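PDB 6F2P: paenibacillus xanthan lyase from Paenibacillus, which cleaves the polysaccharide xanthan, probably by beta-elimination, and binds several calcium ions. Local coordinates for residues 432-435 with 441-444; 508-513 with 613-618; 785-788 with 794-797. All blocks are in the same frame, centred on the assembly; numbering follows the deposited sequence.

Contacts 1 and 2 share the super-sandwich region of this family 8 lyase; their centres lie 13 Å apart and they touch directly. Arg-434 NH2 in contact 1 forms a salt bridge to Glu-509 OE1 in contact 2 at 2.9 Å, and the 432-435 backbone packs on Ile-511. Contact 1 is a surface contact between two loops, with Asn-443 beside a methylpentanediol probably from the crystallisation liquor, whereas contact 2 is buried between the five-stranded and nine-stranded sheets. Contact 3, a calcium-binding hairpin, lies on the opposite side of the chain's centre; its nearest atoms are about 44 Å from contact 1 and about 42 Å from contact 2, so it touches neither.

Contact 1 of 3, residues 432-435 with 441-444; sequences NYRL and LQNT
Tyr-433 meets the start of 441-444 through solvent: one ordered water lies 2.9 Å from Tyr-433 O and 2.9 Å from Leu-441 O, within donating reach of both, and accepts the N-H of Thr-444. At Gln-442 the extended side chain runs beside Arg-434, both pointing the same way, their amide and guanidinium planes 33° apart. Arg-434 NH2 comes to 3.1 Å from Gln-442 NE2, but as modelled both are donors, so no hydrogen bond joins them; the charge of Arg-434 is instead met by a salt bridge to Glu-509, and Trp-603 adds a cation-pi contact. These residues belong to loops flanking strand 439-441, an outermost strand of the five-stranded sheet in the super-sandwich region. Just past that strand the chain folds over in a tight turn, with the CA atoms of Leu-441 and Thr-444 5.9 Å apart and a positive phi of 53° at Asn-443. Asn-443 N donates to a second water, which also lies within donating reach of Tyr-433 O. With its CG anti to the backbone N (chi1 -166°), the Asn-443 amide returns toward Tyr-433 although CB points away. Its OD1 sits 3.4 Å above the plane of the Tyr-433 ring, displaced toward the CD2-CE2 rim, and also hydrogen-bonds a methylpentanediol molecule probably left from crystallisation. Trp-405 stacks on the same tyrosine. Thr-444 O approaches the ring in its plane, at the CD1 edge, while accepting a hydrogen bond from His-406. Thr-444 OG1 reaches back across the turn to donate to Leu-441 O at 2.7 Å, from above the carbonyl plane.

Contact 2 of 3, residues 508-513 with 613-618; sequences TETIVE and GSYSYV
Thr-510 OG1, which is hydrogen-bonded to both Thr-439 OG1 and His-606 NE2, lies 3.4 Å from CD2 of Tyr-615. Those two polar partners secure the buried hydroxyl and probably restrict rotation of the threonine, and so hold its methyl toward the ring. Thr-510 CG2 stands over one face of Tyr-615, 3.7 Å from the ring centroid and 17° off its normal, a CH-pi contact displaced toward the CD2-CE2 rim. The two side chains cross at about a right angle. Beyond the ring, Tyr-615 OH is hydrogen-bonded to Lys-484 NZ. No backbone hydrogen bond links the segments: the CA atoms of Thr-510 and Tyr-615 are 7.9 Å apart, too far for a strand pair. Strand 508-516 belongs to the five-stranded sheet and strand 613-621 to the nine-stranded one, and they meet through side chains alone, so the contact fills the interior of the super-sandwich fold. Phe-604 of strand 595-607 touches both Val-512 and Tyr-615 in this interior. At Val-512 the chain turns a corner and, with Glu-513, forms a classic beta bulge against strand 595-607. Val-512 CG2 is nearly centred over Tyr-617, 3.9 Å from the ring centroid and 8° off the normal, while Val-512 CG1 lies 3.9 Å from Tyr-617 CD2. Tyr-617 carries CG in the crowded position between backbone N and carbonyl carbon (chi1 62°), directing its ring across the interface and past the valine in the opposite direction. A water 2.7 Å from Tyr-617 OH, in the ring plane, donates to Val-512 O at 3.2 Å, bridging the phenol to the bulged backbone.

Contact 3 of 3, residues 785-788 with 794-797; sequences YNDA and KKLG. With CA (calcium ion), chain C.
The beta hairpin of strands 783-786 and 794-798 supplies this contact and, through Lys-794, one ligand of a calcium site. Tyr-785 and Lys-795 form an antiparallel hydrogen-bonded pair: Tyr-785 N donates to Lys-795 O at 3.0 Å, and Lys-795 N to Tyr-785 O, also at 3.0 Å. Asn-786 and Lys-794 make the adjoining non-hydrogen-bonded pair, their CA atoms 4.6 Å apart. On the face they share, the two side chains run side by side; a bend at the end of the lysine (chi4 -61°) turns its ammonium toward the asparagine amide, so that Lys-794 NZ donates to Asn-786 OD1 at 2.6 Å, in the carbonyl plane with a C=O...N angle of 147°. The other face carries Tyr-785 and Lys-795, both touching Met-892 of the neighbouring strand 891-900. Extended beyond CG, Lys-795 passes the CB of Tyr-785 to reach Asp-787, where Lys-795 NZ and Asp-787 OD2 form a salt bridge of 2.7 Å. The ammonium meets this oxygen on its anti side, 20° out of the carboxylate plane, while Asp-787 OD1 accepts from Asn-789 N and helps fix the group's rotation. Farther along, the CE2 edge of the Tyr-785 ring lies 4.1 Å from Gly-797 CA. Lys-794 O binds calcium at 2.4 Å, in a sphere that includes Glu-769, Glu-771, Ser-791 and Asp-894. The peptide joining Lys-794 to Lys-795 therefore gives its oxygen to the metal and its N-H to the opposite strand; calcium would be expected to polarise it and strengthen that N-H as a donor, which would link ion binding to the hairpin's hydrogen bonding.

Contact 1 of 3, residues 432-435 with 441-444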
loop_
_atom_site.group_PDB
_atom_site.type_symbol
_atom_site.label_atom_id
_atom_site.label_comp_id
_atom_site.label_asym_id
_atom_site.label_seq_id
_atom_site.Cartn_x
_atom_site.Cartn_y
_atom_site.Cartn_z
ATOM N N ASN A 432 -26.634 0.677 -5.782
ATOM C CA ASN A 432 -25.226 0.424 -6.086
ATOM C C ASN A 432 -24.594 1.457 -7.012
ATOM O O ASN A 432 -23.404 1.373 -7.320
ATOM C CB ASN A 432 -25.031 -0.981 -6.665
ATOM C CG ASN A 432 -25.105 -2.057 -5.607
ATOM O OD1 ASN A 432 -26.145 -2.684 -5.414
ATOM N ND2 ASN A 432 -23.999 -2.271 -4.902
ATOM N N TYR A 433 -25.389 2.424 -7.460
ATOM C CA TYR A 433 -24.848 3.542 -8.227
ATOM C C TYR A 433 -24.370 4.656 -7.292
ATOM O O TYR A 433 -23.667 5.577 -7.713
ATOM C CB TYR A 433 -25.886 4.080 -9.210
ATOM C CG TYR A 433 -26.325 3.084 -10.265
ATOM C CD1 TYR A 433 -25.488 2.738 -11.318
ATOM C CD2 TYR A 433 -27.587 2.506 -10.219
ATOM C CE1 TYR A 433 -25.891 1.831 -12.284
ATOM C CE2 TYR A 433 -27.999 1.603 -11.178
ATOM C CZ TYR A 433 -27.151 1.266 -12.210
ATOM O OH TYR A 433 -27.565 0.358 -13.171
ATOM N N ARG A 434 -24.743 4.542 -6.020
ATOM C CA ARG A 434 -24.428 5.542 -5.009
ATOM C C ARG A 434 -23.902 4.917 -3.729
ATOM O O ARG A 434 -24.489 5.101 -2.657
ATOM C CB ARG A 434 -25.669 6.371 -4.682
ATOM C CG ARG A 434 -26.114 7.260 -5.831
ATOM C CD ARG A 434 -27.236 8.200 -5.424
ATOM N NE ARG A 434 -27.471 9.201 -6.462
ATOM C CZ ARG A 434 -28.641 9.794 -6.685
ATOM N NH1 ARG A 434 -29.690 9.484 -5.940
ATOM N NH2 ARG A 434 -28.759 10.697 -7.651
ATOM N N LEU A 435 -22.799 4.180 -3.840
ATOM C CA LEU A 435 -22.128 3.610 -2.676
ATOM C C LEU A 435 -21.348 4.687 -1.888
ATOM O O LEU A 435 -20.694 5.560 -2.482
ATOM C CB LEU A 435 -21.195 2.485 -3.118
ATOM C CG LEU A 435 -21.895 1.277 -3.740
ATOM C CD1 LEU A 435 -20.898 0.199 -4.172
ATOM C CD2 LEU A 435 -22.911 0.720 -2.757
ATOM N N LEU A 441 -19.849 8.977 -11.851
ATOM C CA LEU A 441 -20.770 9.524 -12.847
ATOM C C LEU A 441 -22.144 8.971 -12.525
ATOM O O LEU A 441 -22.294 7.762 -12.329
ATOM C CB LEU A 441 -20.386 9.086 -14.253
ATOM C CG LEU A 441 -19.042 9.572 -14.775
ATOM C CD1 LEU A 441 -18.755 8.941 -16.136
ATOM C CD2 LEU A 441 -19.008 11.104 -14.845
ATOM N N GLN A 442 -23.145 9.844 -12.464
ATOM C CA GLN A 442 -24.461 9.450 -11.969
ATOM C C GLN A 442 -25.100 8.326 -12.776
ATOM O O GLN A 442 -25.187 8.401 -14.010
ATOM C CB GLN A 442 -25.401 10.650 -11.924
ATOM C CG GLN A 442 -26.837 10.277 -11.645
ATOM C CD GLN A 442 -27.727 11.485 -11.470
ATOM O OE1 GLN A 442 -27.444 12.557 -12.006
ATOM N NE2 GLN A 442 -28.806 11.325 -10.704
ATOM N N ASN A 443 -25.541 7.291 -12.057
ATOM C CA ASN A 443 -26.253 6.150 -12.633
ATOM C C ASN A 443 -25.503 5.498 -13.791
ATOM O O ASN A 443 -26.053 5.291 -14.870
ATOM C CB ASN A 443 -27.653 6.572 -13.066
ATOM C CG ASN A 443 -28.557 5.388 -13.362
ATOM O OD1 ASN A 443 -29.044 4.720 -12.446
ATOM N ND2 ASN A 443 -28.797 5.132 -14.643
ATOM N N THR A 444 -24.237 5.184 -13.566
ATOM C CA THR A 444 -23.410 4.589 -14.603
ATOM C C THR A 444 -22.768 3.315 -14.090
ATOM O O THR A 444 -22.805 3.023 -12.894
ATOM C CB THR A 444 -22.302 5.554 -15.074
ATOM O OG1 THR A 444 -21.410 5.842 -13.987
ATOM C CG2 THR A 444 -22.912 6.846 -15.587
HETATM O O HOH W 1 -23.172 5.687 -10.548
HETATM O O HOH W 2 -25.233 7.587 -9.192
#

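Contact 2 of 3, residues 508-513 with 613-618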
loop_
_atom_site.group_PDB
_atom_site.type_symbol
_atom_site.label_atom_id
_atom_site.label_comp_id
_atom_site.label_asym_id
_atom_site.label_seq_id
_atom_site.Cartn_x
_atom_site.Cartn_y
_atom_site.Cartn_z
ATOM N N THR A 508 -21.902 14.526 -12.168
ATOM C CA THR A 508 -20.935 13.822 -11.344
ATOM C C THR A 508 -21.303 13.947 -9.862
ATOM O O THR A 508 -21.692 15.017 -9.393
ATOM C CB THR A 508 -19.518 14.345 -11.631
ATOM O OG1 THR A 508 -19.240 14.180 -13.028
ATOM C CG2 THR A 508 -18.467 13.594 -10.819
ATOM N N GLU A 509 -21.201 12.846 -9.126
ATOM C CA GLU A 509 -21.661 12.824 -7.741
ATOM C C GLU A 509 -20.612 12.278 -6.780
ATOM O O GLU A 509 -19.792 11.433 -7.145
ATOM C CB GLU A 509 -22.929 11.978 -7.616
ATOM C CG GLU A 509 -24.088 12.442 -8.474
ATOM C CD GLU A 509 -25.308 11.549 -8.351
ATOM O OE1 GLU A 509 -26.427 12.029 -8.647
ATOM O OE2 GLU A 509 -25.155 10.372 -7.960
ATOM N N THR A 510 -20.646 12.769 -5.547
ATOM C CA THR A 510 -19.841 12.198 -4.473
ATOM C C THR A 510 -20.766 11.814 -3.329
ATOM O O THR A 510 -21.495 12.660 -2.807
ATOM C CB THR A 510 -18.779 13.183 -3.969
ATOM O OG1 THR A 510 -17.717 13.264 -4.933
ATOM C CG2 THR A 510 -18.217 12.730 -2.613
ATOM N N ILE A 511 -20.747 10.538 -2.949
ATOM C CA ILE A 511 -21.720 10.050 -1.982
ATOM C C ILE A 511 -21.214 10.182 -0.559
ATOM O O ILE A 511 -20.209 9.571 -0.193
ATOM C CB ILE A 511 -22.105 8.582 -2.240
ATOM C CG1 ILE A 511 -22.392 8.348 -3.730
ATOM C CG2 ILE A 511 -23.283 8.188 -1.363
ATOM C CD1 ILE A 511 -23.395 9.307 -4.329
ATOM N N VAL A 512 -21.905 10.985 0.243
ATOM C CA VAL A 512 -21.518 11.141 1.641
ATOM C C VAL A 512 -22.017 9.963 2.466
ATOM O O VAL A 512 -21.296 9.423 3.313
ATOM C CB VAL A 512 -22.055 12.451 2.255
ATOM C CG1 VAL A 512 -21.909 12.429 3.771
ATOM C CG2 VAL A 512 -21.331 13.640 1.678
ATOM N N GLU A 513 -23.255 9.564 2.204
ATOM C CA GLU A 513 -23.908 8.542 3.004
ATOM C C GLU A 513 -24.898 7.754 2.153
ATOM O O GLU A 513 -25.430 8.265 1.162
ATOM C CB GLU A 513 -24.610 9.200 4.193
ATOM C CG GLU A 513 -25.222 8.246 5.191
ATOM C CD GLU A 513 -24.272 7.139 5.623
ATOM O OE1 GLU A 513 -23.609 7.295 6.669
ATOM O OE2 GLU A 513 -24.202 6.099 4.930
ATOM N N GLY A 613 -13.891 20.292 -9.766
ATOM C CA GLY A 613 -14.821 20.208 -8.650
ATOM C C GLY A 613 -14.147 19.752 -7.367
ATOM O O GLY A 613 -12.987 19.320 -7.371
ATOM N N SER A 614 -14.865 19.847 -6.257
ATOM C CA SER A 614 -14.282 19.522 -4.965
ATOM C C SER A 614 -15.366 19.231 -3.946
ATOM O O SER A 614 -16.537 19.536 -4.166
ATOM C CB SER A 614 -13.403 20.681 -4.465
ATOM O OG SER A 614 -14.165 21.770 -3.959
ATOM N N TYR A 615 -14.972 18.637 -2.829
ATOM C CA TYR A 615 -15.880 18.454 -1.711
ATOM C C TYR A 615 -15.063 18.405 -0.438
ATOM O O TYR A 615 -13.848 18.186 -0.472
ATOM C CB TYR A 615 -16.715 17.170 -1.859
ATOM C CG TYR A 615 -15.904 15.883 -1.872
ATOM C CD1 TYR A 615 -15.419 15.328 -0.691
ATOM C CD2 TYR A 615 -15.639 15.215 -3.068
ATOM C CE1 TYR A 615 -14.673 14.170 -0.700
ATOM C CE2 TYR A 615 -14.898 14.043 -3.087
ATOM C CZ TYR A 615 -14.414 13.528 -1.898
ATOM O OH TYR A 615 -13.671 12.367 -1.899
ATOM N N SER A 616 -15.745 18.604 0.681
ATOM C CA SER A 616 -15.170 18.344 1.984
ATOM C C SER A 616 -16.308 18.048 2.941
ATOM O O SER A 616 -17.361 18.680 2.874
ATOM C CB SER A 616 -14.356 19.540 2.476
ATOM O OG SER A 616 -15.187 20.656 2.721
ATOM N N TYR A 617 -16.105 17.059 3.804
ATOM C CA TYR A 617 -17.045 16.759 4.879
ATOM C C TYR A 617 -16.320 15.983 5.966
ATOM O O TYR A 617 -15.222 15.460 5.735
ATOM C CB TYR A 617 -18.271 15.983 4.368
ATOM C CG TYR A 617 -17.979 14.625 3.755
ATOM C CD1 TYR A 617 -17.558 14.514 2.437
ATOM C CD2 TYR A 617 -18.162 13.453 4.485
ATOM C CE1 TYR A 617 -17.299 13.275 1.865
ATOM C CE2 TYR A 617 -17.911 12.206 3.919
ATOM C CZ TYR A 617 -17.477 12.128 2.611
ATOM O OH TYR A 617 -17.215 10.904 2.036
ATOM N N VAL A 618 -16.933 15.914 7.144
ATOM C CA VAL A 618 -16.312 15.284 8.297
ATOM C C VAL A 618 -17.289 14.308 8.908
ATOM O O VAL A 618 -18.392 14.698 9.285
ATOM C CB VAL A 618 -15.971 16.318 9.389
ATOM C CG1 VAL A 618 -15.485 15.620 10.639
ATOM C CG2 VAL A 618 -14.948 17.326 8.889
HETATM O O HOH W 3 -18.181 8.666 3.210
#

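Contact 3 of 3, residues 785-788 with 794-797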
loop_
_atom_site.group_PDB
_atom_site.type_symbol
_atom_site.label_atom_id
_atom_site.label_comp_id
_atom_site.label_asym_id
_atom_site.label_seq_id
_atom_site.Cartn_x
_atom_site.Cartn_y
_atom_site.Cartn_z
ATOM N N TYR A 785 28.917 -7.486 -14.181
ATOM C CA TYR A 785 30.069 -8.372 -14.274
ATOM C C TYR A 785 31.192 -7.889 -13.361
ATOM O O TYR A 785 31.316 -6.692 -13.095
ATOM C CB TYR A 785 30.574 -8.431 -15.708
ATOM C CG TYR A 785 29.559 -8.943 -16.696
ATOM C CD1 TYR A 785 29.293 -10.302 -16.802
ATOM C CD2 TYR A 785 28.876 -8.072 -17.536
ATOM C CE1 TYR A 785 28.362 -10.783 -17.714
ATOM C CE2 TYR A 785 27.950 -8.540 -18.455
ATOM C CZ TYR A 785 27.695 -9.899 -18.536
ATOM O OH TYR A 785 26.770 -10.375 -19.442
ATOM N N ASN A 786 32.008 -8.817 -12.877
ATOM C CA ASN A 786 33.169 -8.438 -12.081
ATOM C C ASN A 786 34.374 -8.105 -12.956
ATOM O O ASN A 786 34.535 -8.658 -14.054
ATOM C CB ASN A 786 33.517 -9.526 -11.070
ATOM C CG ASN A 786 32.383 -9.802 -10.110
ATOM O OD1 ASN A 786 31.682 -8.884 -9.681
ATOM N ND2 ASN A 786 32.184 -11.074 -9.778
ATOM N N ASP A 787 35.207 -7.196 -12.459
ATOM C CA ASP A 787 36.332 -6.665 -13.220
ATOM C C ASP A 787 37.206 -5.838 -12.285
ATOM O O ASP A 787 36.785 -4.788 -11.798
ATOM C CB ASP A 787 35.819 -5.804 -14.382
ATOM C CG ASP A 787 36.922 -5.398 -15.356
ATOM O OD1 ASP A 787 38.094 -5.290 -14.938
ATOM O OD2 ASP A 787 36.609 -5.177 -16.550
ATOM N N ALA A 788 38.428 -6.307 -12.040
ATOM C CA ALA A 788 39.342 -5.620 -11.122
ATOM C C ALA A 788 39.792 -4.257 -11.626
ATOM O O ALA A 788 40.342 -3.465 -10.863
ATOM C CB ALA A 788 40.547 -6.481 -10.821
ATOM N N LYS A 794 33.238 -3.718 -10.135
ATOM C CA LYS A 794 32.073 -4.166 -10.888
ATOM C C LYS A 794 31.711 -3.189 -11.995
ATOM O O LYS A 794 31.859 -1.979 -11.847
ATOM C CB LYS A 794 30.872 -4.366 -9.959
ATOM C CG LYS A 794 31.050 -5.461 -8.914
ATOM C CD LYS A 794 29.832 -5.564 -8.010
ATOM C CE LYS A 794 29.980 -6.712 -7.023
ATOM N NZ LYS A 794 30.121 -8.020 -7.724
ATOM N N LYS A 795 31.238 -3.725 -13.111
ATOM C CA LYS A 795 30.731 -2.897 -14.194
ATOM C C LYS A 795 29.325 -3.377 -14.577
ATOM O O LYS A 795 28.949 -4.513 -14.280
ATOM C CB LYS A 795 31.681 -2.952 -15.392
ATOM C CG LYS A 795 31.861 -4.346 -15.959
ATOM C CD LYS A 795 33.048 -4.445 -16.906
ATOM C CE LYS A 795 33.170 -5.862 -17.454
ATOM N NZ LYS A 795 34.543 -6.172 -17.918
ATOM N N LEU A 796 28.546 -2.511 -15.219
ATOM C CA LEU A 796 27.189 -2.868 -15.628
ATOM C C LEU A 796 27.113 -3.052 -17.135
ATOM O O LEU A 796 27.295 -2.096 -17.898
ATOM C CB LEU A 796 26.173 -1.811 -15.178
ATOM C CG LEU A 796 24.713 -2.230 -15.371
ATOM C CD1 LEU A 796 24.443 -3.491 -14.583
ATOM C CD2 LEU A 796 23.737 -1.132 -14.978
ATOM N N GLY A 797 26.848 -4.284 -17.560
ATOM C CA GLY A 797 26.784 -4.609 -18.971
ATOM C C GLY A 797 25.379 -4.440 -19.491
ATOM O O GLY A 797 24.486 -5.200 -19.135
HETATM CA CA CA C . 31.487 0.202 -10.835
#